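Local structure of Pli0006 protein (Listeria innocua, 3OP9) at residues K84-L87 against L88-N91; K48-I51 against E52-I55. The protein probably binds DNA as a plasmid-encoded transcriptional regulator with a helix-turn-helix domain of the XRE type. All coordinates share one frame; numbering follows the deposited sequence.

The two contacts are local, each made along one continuous run of chain, and they lie on different helices: contact 2 (48-51 against 52-55) at the N-terminal start of helix 51-61, contact 1 (84-87 against 88-91) at the C-terminal end of helix 81-89. Contact 2 falls in the helix-turn-helix region, whereas contact 1 comes later in the chain and farther from its middle. Their centres are 31 Å apart, and their nearest atoms about 20 Å, so neither touches the other. Both are drawn into the four-chain assembly, contact 1 by the second and third subunits and contact 2 by the fourth.

Contact 1 (K84-L87 against L88-N91); sequences KQWL and LSLN
Leu90 reaches back along the chain to Trp86 and Leu87, both methyls meeting the indole and CD1 alone also the Leu87 side chain. Its CG stands anti to the carbonyl carbon (chi1 -64°), which carries the branch toward the indole. There CD1 sits over one face of the six-membered ring in a CH-pi contact, 4.3 Å from the centroid, and comes within 3.9 Å of Trp86 CH2. The second methyl, CD2, lies above the same ring system but nearer its rim. Leu90 CD1 also meets Leu87 CD1 at 4.1 Å, so a single methyl is shared between the indole and the leucine.

The main chain beneath these groups is the end of helix 81-89. Leu88 N still donates to Lys84 O at 2.9 Å in a nearly straight i to i+4 bond, and the CB of Leu88 rests against that same carbonyl oxygen. Ser89 N keeps the pattern with Gln85 O, and at Leu90 it shortens: Leu90 N gives its better bond to Leu87 O at 3.1 Å, an i to i+3 link approached from above the carbonyl plane, and only a weak one to Trp86 O. That Trp86 oxygen is also taken by Ser89 OG, which lies in the carbonyl plane on a lone pair, at a short 2.5 Å. Asn91 closes the turn, its backbone N and ND2 both donating to Leu88 O from one face of the carbonyl plane, ND2 at 3.1 Å.

The hydrophobic side of this helix end faces another copy of the protein: Trp86 packs on Ile101 of the third subunit, while Leu87 and Leu90 meet Leu90 and Leu87 of that chain in a reciprocal exchange. Gln85 turns to the second subunit, where NE2 donates to the carbonyl oxygens of Gly70 and Gln7.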
loop_
_atom_site.group_PDB
_atom_site.type_symbol
_atom_site.label_atom_id
_atom_site.label_comp_id
_atom_site.label_asym_id
_atom_site.label_seq_id
_atom_site.Cartn_x
_atom_site.Cartn_y
_atom_site.Cartn_z
ATOM N N LYS A 84 9.021 2.545 12.130
ATOM C CA LYS A 84 8.104 2.279 11.028
ATOM C C LYS A 84 6.756 1.930 11.641
ATOM O O LYS A 84 5.690 2.303 11.165
ATOM C CB LYS A 84 8.653 1.073 10.224
ATOM C CG LYS A 84 8.008 0.802 8.861
ATOM C CD LYS A 84 8.540 -0.527 8.295
ATOM C CE LYS A 84 8.568 -0.575 6.773
ATOM N NZ LYS A 84 7.251 -0.877 6.160
ATOM N N GLN A 85 6.817 1.177 12.721
ATOM C CA GLN A 85 5.608 0.738 13.396
ATOM C C GLN A 85 4.865 1.955 13.979
ATOM O O GLN A 85 3.630 2.080 13.858
ATOM C CB GLN A 85 6.020 -0.282 14.463
ATOM C CG GLN A 85 4.946 -0.897 15.223
ATOM C CD GLN A 85 5.517 -1.901 16.244
ATOM O OE1 GLN A 85 6.498 -1.618 16.921
ATOM N NE2 GLN A 85 4.906 -3.066 16.337
ATOM N N TRP A 86 5.616 2.887 14.565
ATOM C CA TRP A 86 5.022 4.138 15.076
ATOM C C TRP A 86 4.375 4.949 13.946
ATOM O O TRP A 86 3.225 5.431 14.041
ATOM C CB TRP A 86 6.090 4.994 15.808
ATOM C CG TRP A 86 5.512 6.283 16.291
ATOM C CD1 TRP A 86 4.745 6.467 17.416
ATOM C CD2 TRP A 86 5.608 7.570 15.658
ATOM N NE1 TRP A 86 4.357 7.793 17.514
ATOM C CE2 TRP A 86 4.879 8.487 16.455
ATOM C CE3 TRP A 86 6.217 8.029 14.490
ATOM C CZ2 TRP A 86 4.754 9.840 16.123
ATOM C CZ3 TRP A 86 6.102 9.393 14.175
ATOM C CH2 TRP A 86 5.367 10.258 14.986
ATOM N N LEU A 87 5.091 5.068 12.844
ATOM C CA LEU A 87 4.583 5.838 11.713
ATOM C C LEU A 87 3.272 5.210 11.189
ATOM O O LEU A 87 2.273 5.879 10.936
ATOM C CB LEU A 87 5.670 5.860 10.634
ATOM C CG LEU A 87 5.557 6.869 9.495
ATOM C CD1 LEU A 87 5.296 8.264 10.048
ATOM C CD2 LEU A 87 6.834 6.840 8.639
ATOM N N LEU A 88 3.287 3.897 11.045
ATOM C CA LEU A 88 2.084 3.159 10.633
ATOM C C LEU A 88 0.911 3.392 11.590
ATOM O O LEU A 88 -0.240 3.524 11.157
ATOM C CB LEU A 88 2.403 1.658 10.539
ATOM C CG LEU A 88 1.181 0.726 10.303
ATOM C CD1 LEU A 88 0.646 0.973 8.916
ATOM C CD2 LEU A 88 1.485 -0.806 10.531
ATOM N N SER A 89 1.206 3.455 12.885
ATOM C CA SER A 89 0.190 3.667 13.917
ATOM C C SER A 89 -0.528 5.007 13.780
ATOM O O SER A 89 -1.613 5.164 14.312
ATOM C CB SER A 89 0.811 3.566 15.327
ATOM O OG SER A 89 1.435 4.796 15.686
ATOM N N LEU A 90 0.069 5.981 13.081
ATOM C CA LEU A 90 -0.613 7.271 12.918
ATOM C C LEU A 90 -1.886 7.117 12.098
ATOM O O LEU A 90 -2.792 7.946 12.176
ATOM C CB LEU A 90 0.311 8.310 12.285
ATOM C CG LEU A 90 1.533 8.654 13.176
ATOM C CD1 LEU A 90 2.371 9.736 12.472
ATOM C CD2 LEU A 90 1.140 9.157 14.593
ATOM N N ASN A 91 -1.974 6.034 11.327
ATOM C CA ASN A 91 -3.162 5.810 10.507
ATOM C C ASN A 91 -4.393 5.456 11.323
ATOM O O ASN A 91 -5.513 5.504 10.822
ATOM C CB ASN A 91 -2.867 4.753 9.439
ATOM C CG ASN A 91 -1.928 5.278 8.385
ATOM O OD1 ASN A 91 -2.279 6.181 7.634
ATOM N ND2 ASN A 91 -0.722 4.753 8.345
#

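Contact 2 (K48-I51 against E52-I55); sequences KPDI and EKLI
The carboxylate of Asp50 is folded back over the first helical turn by a chi1 of 59°, which sets CG between the backbone N and the carbonyl carbon; there Asp50 OD1 accepts from Lys53 N at 3.1 Å, met nearly in line with its C-O bond. This is an N-cap at the start of helix 51-61. Lys53 bends at its last torsion, and its NZ lies at nearly equal distance from both carboxylate oxygens, the nearer being Asp50 OD2 at 3.7 Å, a long salt bridge. Lys53 CG lies 3.5 Å from Asp50 OD1.

Behind the cap the Pro49 ring touches two helix residues: CB meets Lys53 CB, and Pro49 CG lies 3.6 Å from Leu54 CD2, the two side chains crossing at about a right angle. Phe10 packs on both Pro49 and Leu54, joining the start of helix 51-61 to helix 10-21. Ile51 and Ile55 run side by side, Ile51 CG1 to Ile55 CD1 at 3.8 Å. Ile51 packs on Val69 of the fourth subunit, and Glu52 OE2 is hydrogen-bonded to His8 NE2 of that chain.

The negative carboxylate at the helix start would be favoured by the helix dipole, and the lysine probably offsets part of its charge.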
loop_
_atom_site.group_PDB
_atom_site.type_symbol
_atom_site.label_atom_id
_atom_site.label_comp_id
_atom_site.label_asym_id
_atom_site.label_seq_id
_atom_site.Cartn_x
_atom_site.Cartn_y
_atom_site.Cartn_z
ATOM N N LYS A 48 5.707 11.991 -23.802
ATOM C CA LYS A 48 5.189 11.715 -22.452
ATOM C C LYS A 48 4.648 12.972 -21.794
ATOM O O LYS A 48 5.137 14.060 -22.058
ATOM C CB LYS A 48 6.287 11.144 -21.555
ATOM C CG LYS A 48 6.765 9.742 -21.928
ATOM C CD LYS A 48 8.229 9.766 -22.337
ATOM C CE LYS A 48 8.912 8.439 -22.061
ATOM N NZ LYS A 48 8.723 7.452 -23.159
ATOM N N PRO A 49 3.643 12.823 -20.917
ATOM C CA PRO A 49 3.017 13.982 -20.267
ATOM C C PRO A 49 3.849 14.483 -19.102
ATOM O O PRO A 49 4.675 13.746 -18.563
ATOM C CB PRO A 49 1.691 13.413 -19.754
ATOM C CG PRO A 49 2.035 11.986 -19.413
ATOM C CD PRO A 49 3.100 11.550 -20.404
ATOM N N ASP A 50 3.648 15.739 -18.713
ATOM C CA ASP A 50 4.332 16.258 -17.541
ATOM C C ASP A 50 3.520 15.860 -16.322
ATOM O O ASP A 50 2.417 15.337 -16.459
ATOM C CB ASP A 50 4.524 17.782 -17.618
ATOM C CG ASP A 50 3.214 18.545 -17.753
ATOM O OD1 ASP A 50 2.154 18.010 -17.377
ATOM O OD2 ASP A 50 3.243 19.700 -18.224
ATOM N N ILE A 51 4.060 16.129 -15.141
ATOM C CA ILE A 51 3.463 15.699 -13.892
ATOM C C ILE A 51 2.008 16.153 -13.762
ATOM O O ILE A 51 1.172 15.431 -13.211
ATOM C CB ILE A 51 4.255 16.249 -12.698
ATOM C CG1 ILE A 51 3.691 15.706 -11.383
ATOM C CG2 ILE A 51 4.194 17.762 -12.669
ATOM C CD1 ILE A 51 4.257 16.391 -10.149
ATOM N N GLU A 52 1.696 17.348 -14.246
ATOM C CA GLU A 52 0.328 17.860 -14.072
ATOM C C GLU A 52 -0.641 17.003 -14.860
ATOM O O GLU A 52 -1.735 16.667 -14.395
ATOM C CB GLU A 52 0.225 19.314 -14.558
ATOM C CG GLU A 52 1.022 20.305 -13.721
ATOM C CD GLU A 52 0.509 20.434 -12.288
ATOM O OE1 GLU A 52 -0.404 19.669 -11.895
ATOM O OE2 GLU A 52 1.024 21.307 -11.552
ATOM N N LYS A 53 -0.228 16.605 -16.054
ATOM C CA LYS A 53 -1.081 15.735 -16.874
ATOM C C LYS A 53 -1.206 14.301 -16.320
ATOM O O LYS A 53 -2.279 13.701 -16.387
ATOM C CB LYS A 53 -0.595 15.780 -18.326
ATOM C CG LYS A 53 -0.901 17.136 -18.934
ATOM C CD LYS A 53 -0.386 17.292 -20.326
ATOM C CE LYS A 53 -0.691 18.676 -20.833
ATOM N NZ LYS A 53 -0.068 19.716 -19.981
ATOM N N LEU A 54 -0.142 13.756 -15.736
ATOM C CA LEU A 54 -0.242 12.462 -15.074
ATOM C C LEU A 54 -1.189 12.529 -13.903
ATOM O O LEU A 54 -1.910 11.570 -13.651
ATOM C CB LEU A 54 1.118 11.997 -14.551
ATOM C CG LEU A 54 2.112 11.588 -15.641
ATOM C CD1 LEU A 54 3.520 11.469 -15.089
ATOM C CD2 LEU A 54 1.637 10.292 -16.262
ATOM N N ILE A 55 -1.156 13.631 -13.149
ATOM C CA ILE A 55 -2.054 13.779 -11.994
ATOM C C ILE A 55 -3.514 13.889 -12.423
ATOM O O ILE A 55 -4.397 13.313 -11.783
ATOM C CB ILE A 55 -1.664 14.988 -11.114
ATOM C CG1 ILE A 55 -0.422 14.630 -10.290
ATOM C CG2 ILE A 55 -2.806 15.367 -10.147
ATOM C CD1 ILE A 55 0.281 15.833 -9.727
#